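PDB 6MCA: ankyrin repeat domain protein, which is a Legionella pneumophila effector that interacts with the host LARP7 component of the 7SK snRNP complex and joins ankyrin repeats to a cysteine protease-like region. Local coordinates for residues P58-E61 against C62-R66; T90-H93 against W94-N98; F270-H274 against Q275-K279. All blocks are in the same frame, centred on the assembly; numbering follows the deposited sequence.

Contact 1: residues P58-E61 against C62-R66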
loop_
_atom_site.group_PDB
_atom_site.type_symbol
_atom_site.label_atom_id
_atom_site.label_comp_id
_atom_site.label_asym_id
_atom_site.label_seq_id
_atom_site.Cartn_x
_atom_site.Cartn_y
_atom_site.Cartn_z
ATOM N N PRO A 58 14.331 12.104 -19.416
ATOM C CA PRO A 58 15.283 13.023 -18.766
ATOM C C PRO A 58 14.662 13.857 -17.654
ATOM O O PRO A 58 15.301 14.073 -16.616
ATOM C CB PRO A 58 15.769 13.893 -19.933
ATOM C CG PRO A 58 15.633 13.018 -21.128
ATOM C CD PRO A 58 14.417 12.168 -20.887
ATOM N N LEU A 59 13.425 14.323 -17.840
ATOM C CA LEU A 59 12.763 15.097 -16.795
ATOM C C LEU A 59 12.478 14.239 -15.568
ATOM O O LEU A 59 12.629 14.700 -14.431
ATOM C CB LEU A 59 11.471 15.710 -17.335
ATOM C CG LEU A 59 10.787 16.735 -16.429
ATOM C CD1 LEU A 59 11.727 17.894 -16.131
ATOM C CD2 LEU A 59 9.497 17.233 -17.062
ATOM N N ILE A 60 12.066 12.987 -15.778
ATOM C CA ILE A 60 11.844 12.090 -14.650
ATOM C C ILE A 60 13.162 11.764 -13.957
ATOM O O ILE A 60 13.203 11.618 -12.730
ATOM C CB ILE A 60 11.105 10.822 -15.116
ATOM C CG1 ILE A 60 9.692 11.179 -15.587
ATOM C CG2 ILE A 60 11.050 9.785 -14.007
ATOM C CD1 ILE A 60 8.855 9.982 -15.980
ATOM N N GLU A 61 14.257 11.659 -14.715
ATOM C CA GLU A 61 15.568 11.497 -14.093
ATOM C C GLU A 61 15.909 12.698 -13.219
ATOM O O GLU A 61 16.411 12.540 -12.098
ATOM C CB GLU A 61 16.639 11.298 -15.167
ATOM C CG GLU A 61 16.503 10.011 -15.964
ATOM C CD GLU A 61 16.993 8.792 -15.207
ATOM O OE1 GLU A 61 17.578 8.960 -14.116
ATOM O OE2 GLU A 61 16.797 7.664 -15.707
ATOM N N CYS A 62 15.640 13.908 -13.719
ATOM C CA CYS A 62 15.868 15.111 -12.924
ATOM C C CYS A 62 15.035 15.097 -11.649
ATOM O O CYS A 62 15.519 15.472 -10.576
ATOM C CB CYS A 62 15.544 16.354 -13.752
ATOM S SG CYS A 62 16.660 16.637 -15.135
ATOM N N ALA A 63 13.773 14.673 -11.753
ATOM C CA ALA A 63 12.914 14.613 -10.575
ATOM C C ALA A 63 13.430 13.593 -9.567
ATOM O O ALA A 63 13.456 13.860 -8.360
ATOM C CB ALA A 63 11.479 14.284 -10.989
ATOM N N ILE A 64 13.852 12.420 -10.046
ATOM C CA ILE A 64 14.353 11.378 -9.153
ATOM C C ILE A 64 15.621 11.842 -8.447
ATOM O O ILE A 64 15.811 11.590 -7.251
ATOM C CB ILE A 64 14.584 10.073 -9.939
ATOM C CG1 ILE A 64 13.247 9.437 -10.326
ATOM C CG2 ILE A 64 15.424 9.094 -9.129
ATOM C CD1 ILE A 64 13.389 8.144 -11.101
ATOM N N THR A 65 16.500 12.536 -9.167
ATOM C CA THR A 65 17.775 12.968 -8.607
ATOM C C THR A 65 17.735 14.377 -8.021
ATOM O O THR A 65 18.782 14.879 -7.599
ATOM C CB THR A 65 18.872 12.886 -9.672
ATOM O OG1 THR A 65 18.515 13.701 -10.795
ATOM C CG2 THR A 65 19.056 11.447 -10.134
ATOM N N ARG A 66 16.564 15.020 -7.990
ATOM C CA ARG A 66 16.391 16.338 -7.372
ATOM C C ARG A 66 17.283 17.398 -8.016
ATOM O O ARG A 66 17.783 18.302 -7.342
ATOM C CB ARG A 66 16.646 16.284 -5.863
ATOM C CG ARG A 66 15.844 15.243 -5.109
ATOM C CD ARG A 66 16.405 15.067 -3.708
ATOM N NE ARG A 66 15.607 14.151 -2.902
ATOM C CZ ARG A 66 14.640 14.536 -2.077
ATOM N NH1 ARG A 66 14.349 15.823 -1.950
ATOM N NH2 ARG A 66 13.964 13.633 -1.379
#
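The short helix 58-65 opens with Pro58 and Leu59 and ends in a Schellman motif at Arg66; the sequence Thr57-Pro58-Leu59 at its start resembles the opening of the first helix of an ankyrin repeat. Successive i to i+4 bonds define the helix: Cys62 N donates to Pro58 O at 2.9 Å, and the N-H groups of Ala63 and Ile64 donate in the same way to Leu59 O and Ile60 O. One ridge is apolar. Ile60 CG2 lies 4.1 Å from Ile64 CD1, and Ile64 CG1, turned beside its own backbone N (chi1 -72°), passes 3.2 Å from Ile60 O. This ridge packs on Pro91 and Trp94 of helix 91-97, whereas Cys62 packs on helix 68-76, and Pro58, Glu61 and Thr65 touch Ile30 of helix 26-31. At the C-terminal end Arg66 takes a positive phi, 60°, and its N makes a weak bond of 3.3 Å to Ala63 O. In the last turn Glu61 O accepts two bonds from one residue: Thr65 N at 2.9 Å and, from the opposite face of the carbonyl plane, Thr65 OG1 at 2.7 Å.

Contact 2: residues T90-H93 against W94-N98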
loop_
_atom_site.group_PDB
_atom_site.type_symbol
_atom_site.label_atom_id
_atom_site.label_comp_id
_atom_site.label_asym_id
_atom_site.label_seq_id
_atom_site.Cartn_x
_atom_site.Cartn_y
_atom_site.Cartn_z
ATOM N N THR A 90 3.987 10.368 -13.512
ATOM C CA THR A 90 4.433 11.584 -14.165
ATOM C C THR A 90 5.616 12.166 -13.395
ATOM O O THR A 90 5.896 11.752 -12.268
ATOM C CB THR A 90 3.284 12.591 -14.246
ATOM O OG1 THR A 90 3.010 13.112 -12.939
ATOM C CG2 THR A 90 2.030 11.926 -14.798
ATOM N N PRO A 91 6.351 13.113 -13.989
ATOM C CA PRO A 91 7.406 13.797 -13.221
ATOM C C PRO A 91 6.910 14.407 -11.923
ATOM O O PRO A 91 7.657 14.447 -10.933
ATOM C CB PRO A 91 7.900 14.871 -14.198
ATOM C CG PRO A 91 7.649 14.290 -15.541
ATOM C CD PRO A 91 6.390 13.473 -15.419
ATOM N N LEU A 92 5.662 14.885 -11.892
ATOM C CA LEU A 92 5.104 15.414 -10.654
ATOM C C LEU A 92 4.968 14.323 -9.600
ATOM O O LEU A 92 5.213 14.568 -8.414
ATOM C CB LEU A 92 3.752 16.073 -10.925
ATOM C CG LEU A 92 3.173 16.885 -9.766
ATOM C CD1 LEU A 92 4.109 18.025 -9.396
ATOM C CD2 LEU A 92 1.795 17.413 -10.122
ATOM N N HIS A 93 4.571 13.116 -10.013
ATOM C CA HIS A 93 4.531 11.985 -9.090
ATOM C C HIS A 93 5.891 11.768 -8.440
ATOM O O HIS A 93 5.992 11.591 -7.221
ATOM C CB HIS A 93 4.091 10.718 -9.825
ATOM C CG HIS A 93 2.607 10.549 -9.923
ATOM N ND1 HIS A 93 1.885 10.950 -11.025
ATOM C CD2 HIS A 93 1.712 10.004 -9.063
ATOM C CE1 HIS A 93 0.607 10.666 -10.839
ATOM N NE2 HIS A 93 0.475 10.093 -9.656
ATOM N N TRP A 94 6.955 11.787 -9.246
ATOM C CA TRP A 94 8.292 11.534 -8.720
ATOM C C TRP A 94 8.753 12.660 -7.807
ATOM O O TRP A 94 9.384 12.408 -6.773
ATOM C CB TRP A 94 9.276 11.338 -9.872
ATOM C CG TRP A 94 9.029 10.080 -10.638
ATOM C CD1 TRP A 94 8.406 9.963 -11.846
ATOM C CD2 TRP A 94 9.390 8.752 -10.243
ATOM N NE1 TRP A 94 8.362 8.645 -12.230
ATOM C CE2 TRP A 94 8.959 7.881 -11.262
ATOM C CE3 TRP A 94 10.039 8.215 -9.126
ATOM C CZ2 TRP A 94 9.155 6.504 -11.199
ATOM C CZ3 TRP A 94 10.233 6.848 -9.066
ATOM C CH2 TRP A 94 9.792 6.008 -10.095
ATOM N N ALA A 95 8.451 13.909 -8.170
ATOM C CA ALA A 95 8.837 15.031 -7.321
ATOM C C ALA A 95 8.101 14.993 -5.989
ATOM O O ALA A 95 8.683 15.288 -4.938
ATOM C CB ALA A 95 8.571 16.351 -8.041
ATOM N N VAL A 96 6.821 14.618 -6.010
ATOM C CA VAL A 96 6.016 14.633 -4.794
ATOM C C VAL A 96 6.390 13.467 -3.887
ATOM O O VAL A 96 6.498 13.625 -2.664
ATOM C CB VAL A 96 4.521 14.626 -5.159
ATOM C CG1 VAL A 96 3.683 14.167 -3.985
ATOM C CG2 VAL A 96 4.088 16.010 -5.617
ATOM N N ASP A 97 6.605 12.280 -4.464
ATOM C CA ASP A 97 7.046 11.141 -3.666
ATOM C C ASP A 97 8.394 11.394 -3.002
ATOM O O ASP A 97 8.697 10.769 -1.979
ATOM C CB ASP A 97 7.112 9.881 -4.532
ATOM C CG ASP A 97 5.765 9.510 -5.127
ATOM O OD1 ASP A 97 4.762 10.181 -4.802
ATOM O OD2 ASP A 97 5.709 8.549 -5.923
ATOM N N ASN A 98 9.204 12.297 -3.556
ATOM C CA ASN A 98 10.450 12.711 -2.926
ATOM C C ASN A 98 10.254 13.816 -1.896
ATOM O O ASN A 98 11.225 14.192 -1.229
ATOM C CB ASN A 98 11.443 13.188 -3.990
ATOM C CG ASN A 98 12.333 12.074 -4.502
ATOM O OD1 ASN A 98 12.159 10.908 -4.148
ATOM N ND2 ASN A 98 13.294 12.429 -5.348
#
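His93 O accepts the backbone N-H of Asp97 at 2.9 Å, and the N-H...O angle of 167° makes this the straightest of the four bonds that join 90-93 to 94-98. The Asp97 side chain folds back toward the same carbonyl, with CG beside its own N (chi1 -61°). His93 O therefore sits over the flat face of the carboxylate, 3.0 Å from Asp97 CG; no hydrogen bond joins the oxygens, and OD2 is instead paired with Arg89 in a salt bridge. The imidazole reaches back to the helix start, where Thr90 is the N-cap. ND1 shares a hydrogen bond with Thr90 OG1 at 3.1 Å and receives a weak one from Thr90 N, while NE2 bonds Leu122 O. Thr90-Pro91-Leu92-His93 is the TPLH sequence of an ankyrin repeat, whose histidine here bonds back to the N-cap and ties the first turn to the loop that follows the next helix. Trp94 also meets the cap residue: its N donates to Thr90 O at 3.2 Å in the carbonyl plane, and its CD1 lies 3.1 Å from that oxygen. Beyond CD1 the indole NE1 bonds Asp85, and Arg89 makes a cation-pi contact with the ring. Away from these polar groups, Leu92 CD1 meets Val96 CG2 at 4.3 Å.

Contact 3: residues F270-H274 against Q275-K279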
loop_
_atom_site.group_PDB
_atom_site.type_symbol
_atom_site.label_atom_id
_atom_site.label_comp_id
_atom_site.label_asym_id
_atom_site.label_seq_id
_atom_site.Cartn_x
_atom_site.Cartn_y
_atom_site.Cartn_z
ATOM N N PHE A 270 10.750 -9.738 6.289
ATOM C CA PHE A 270 11.773 -10.091 7.256
ATOM C C PHE A 270 11.890 -8.974 8.278
ATOM O O PHE A 270 11.741 -7.796 7.944
ATOM C CB PHE A 270 13.121 -10.337 6.575
ATOM C CG PHE A 270 13.111 -11.490 5.613
ATOM C CD1 PHE A 270 12.680 -11.319 4.308
ATOM C CD2 PHE A 270 13.526 -12.748 6.017
ATOM C CE1 PHE A 270 12.674 -12.378 3.421
ATOM C CE2 PHE A 270 13.522 -13.812 5.135
ATOM C CZ PHE A 270 13.094 -13.627 3.836
ATOM N N VAL A 271 12.136 -9.350 9.526
ATOM C CA VAL A 271 12.279 -8.391 10.614
ATOM C C VAL A 271 13.583 -8.678 11.341
ATOM O O VAL A 271 13.824 -9.809 11.769
ATOM C CB VAL A 271 11.092 -8.444 11.597
ATOM C CG1 VAL A 271 11.289 -7.425 12.706
ATOM C CG2 VAL A 271 9.782 -8.193 10.869
ATOM N N ARG A 272 14.420 -7.658 11.473
ATOM C CA ARG A 272 15.642 -7.736 12.260
ATOM C C ARG A 272 15.464 -6.884 13.507
ATOM O O ARG A 272 15.073 -5.718 13.413
ATOM C CB ARG A 272 16.848 -7.259 11.445
ATOM C CG ARG A 272 18.202 -7.484 12.109
ATOM C CD ARG A 272 18.630 -6.291 12.958
ATOM N NE ARG A 272 19.910 -6.531 13.616
ATOM C CZ ARG A 272 21.068 -6.034 13.196
ATOM N NH1 ARG A 272 21.108 -5.257 12.121
ATOM N NH2 ARG A 272 22.185 -6.311 13.853
ATOM N N TYR A 273 15.731 -7.467 14.671
ATOM C CA TYR A 273 15.716 -6.725 15.929
ATOM C C TYR A 273 16.886 -7.213 16.765
ATOM O O TYR A 273 16.829 -8.310 17.331
ATOM C CB TYR A 273 14.397 -6.898 16.679
ATOM C CG TYR A 273 14.348 -6.112 17.971
ATOM C CD1 TYR A 273 14.219 -4.729 17.957
ATOM C CD2 TYR A 273 14.440 -6.750 19.201
ATOM C CE1 TYR A 273 14.179 -4.003 19.132
ATOM C CE2 TYR A 273 14.399 -6.031 20.383
ATOM C CZ TYR A 273 14.270 -4.658 20.342
ATOM O OH TYR A 273 14.228 -3.938 21.514
ATOM N N HIS A 274 17.939 -6.398 16.840
ATOM C CA HIS A 274 19.170 -6.764 17.533
ATOM C C HIS A 274 19.705 -8.085 16.993
ATOM O O HIS A 274 20.001 -8.192 15.798
ATOM C CB HIS A 274 18.938 -6.830 19.043
ATOM C CG HIS A 274 18.497 -5.531 19.643
ATOM N ND1 HIS A 274 18.901 -4.308 19.149
ATOM C CD2 HIS A 274 17.687 -5.261 20.693
ATOM C CE1 HIS A 274 18.358 -3.343 19.869
ATOM N NE2 HIS A 274 17.616 -3.895 20.813
ATOM N N GLN A 275 19.822 -9.096 17.849
ATOM C CA GLN A 275 20.359 -10.387 17.439
ATOM C C GLN A 275 19.290 -11.338 16.909
ATOM O O GLN A 275 19.590 -12.514 16.676
ATOM C CB GLN A 275 21.105 -11.046 18.604
ATOM C CG GLN A 275 20.204 -11.663 19.665
ATOM C CD GLN A 275 19.815 -10.681 20.751
ATOM O OE1 GLN A 275 19.679 -9.483 20.503
ATOM N NE2 GLN A 275 19.640 -11.183 21.968
ATOM N N TRP A 276 18.066 -10.861 16.701
ATOM C CA TRP A 276 16.958 -11.705 16.279
ATOM C C TRP A 276 16.556 -11.388 14.845
ATOM O O TRP A 276 16.582 -10.228 14.421
ATOM C CB TRP A 276 15.756 -11.531 17.208
ATOM C CG TRP A 276 16.090 -11.782 18.641
ATOM C CD1 TRP A 276 16.195 -10.852 19.633
ATOM C CD2 TRP A 276 16.379 -13.048 19.244
ATOM N NE1 TRP A 276 16.525 -11.462 20.819
ATOM C CE2 TRP A 276 16.645 -12.810 20.606
ATOM C CE3 TRP A 276 16.437 -14.359 18.763
ATOM C CZ2 TRP A 276 16.962 -13.835 21.495
ATOM C CZ3 TRP A 276 16.751 -15.375 19.646
ATOM C CH2 TRP A 276 17.010 -15.108 20.996
ATOM N N TRP A 277 16.171 -12.430 14.112
ATOM C CA TRP A 277 15.754 -12.334 12.721
ATOM C C TRP A 277 14.456 -13.111 12.568
ATOM O O TRP A 277 14.248 -14.111 13.253
ATOM C CB TRP A 277 16.846 -12.888 11.795
ATOM C CG TRP A 277 16.519 -12.907 10.333
ATOM C CD1 TRP A 277 15.867 -13.894 9.650
ATOM C CD2 TRP A 277 16.863 -11.909 9.364
ATOM N NE1 TRP A 277 15.772 -13.564 8.318
ATOM C CE2 TRP A 277 16.375 -12.351 8.117
ATOM C CE3 TRP A 277 17.528 -10.679 9.430
ATOM C CZ2 TRP A 277 16.534 -11.608 6.947
ATOM C CZ3 TRP A 277 17.682 -9.943 8.267
ATOM C CH2 TRP A 277 17.187 -10.410 7.043
ATOM N N ALA A 278 13.568 -12.644 11.700
ATOM C CA ALA A 278 12.265 -13.278 11.564
ATOM C C ALA A 278 11.846 -13.290 10.106
ATOM O O ALA A 278 11.947 -12.268 9.422
ATOM C CB ALA A 278 11.203 -12.560 12.402
ATOM N N LYS A 279 11.369 -14.444 9.651
ATOM C CA LYS A 279 10.807 -14.605 8.319
ATOM C C LYS A 279 9.303 -14.815 8.432
ATOM O O LYS A 279 8.840 -15.643 9.231
ATOM C CB LYS A 279 11.454 -15.775 7.576
ATOM C CG LYS A 279 10.893 -15.987 6.177
ATOM C CD LYS A 279 11.754 -16.933 5.360
ATOM C CE LYS A 279 11.775 -18.321 5.969
ATOM N NZ LYS A 279 12.470 -19.299 5.087
#
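Phe270 and Trp277 form the tight part of this beta hairpin, a diagonal pair whose side chains cross at a slant on one face of its two antiparallel strands. Phe270 CD2 lies 3.3 Å from Trp277 NE1, which comes at the edge of the phenyl ring; the phenyl plane is inclined at 41° to the six-membered ring of the indole, neither stacked nor perpendicular. Trp277 reaches this position because its CG is anti to the backbone N (chi1 177°). Lys279 runs alongside the phenyl ring with its CG 3.6 Å from Phe270 CE2, then carries NZ onward to Glu289 and His322. The opposite face is packed less closely: Val271 CB and Ala278 CB are 4.2 Å apart, and Tyr273 CD2 stands 4.5 Å from Trp276 CD1. The solvent side is the turn, where His274 is exposed while Trp276 stays buried. Tyr273 to Trp276 make a type II' turn, closed by Trp276 N to Tyr273 O and Tyr273 N to Trp276 O, both 2.9 Å. His274, whose ND1 binds a glycerol, lays CD2 over a face of the Tyr273 ring. Its carbonyl is pinned by Arg272 NE at 2.7 Å, a nearly straight bond (176°) in the guanidinium plane. Strands 256-263 and 292-297 flank the hairpin within a five-stranded antiparallel sheet; Met362 of helix 355-364 covers the Val271 and Ala278 face, and Phe311 of helix 305-312 meets Phe270 edge-to-face.

Contacts 1 and 2 lie on neighbouring helices, their centres about 9 Å apart, and they touch directly. Ile60 CG2 of contact 1 packs 3.4 Å from Trp94 NE1 of contact 2, and Asn98 ND2 probably hydrogen-bonds Ile64 O at 3.3 Å, joining the C-terminal ends of the two helices. A tartaric acid, probably from the crystallisation liquor, hydrogen-bonds backbone Thr65 O and lies about 4 Å from the Thr65 side chain; for Asp97 the corresponding distance to bound tartaric acid is about 5 Å. Contact 3 belongs to a separate, sheet-containing part of the chain, its centre about 35 Å from that of contact 1 and 33 Å from that of contact 2.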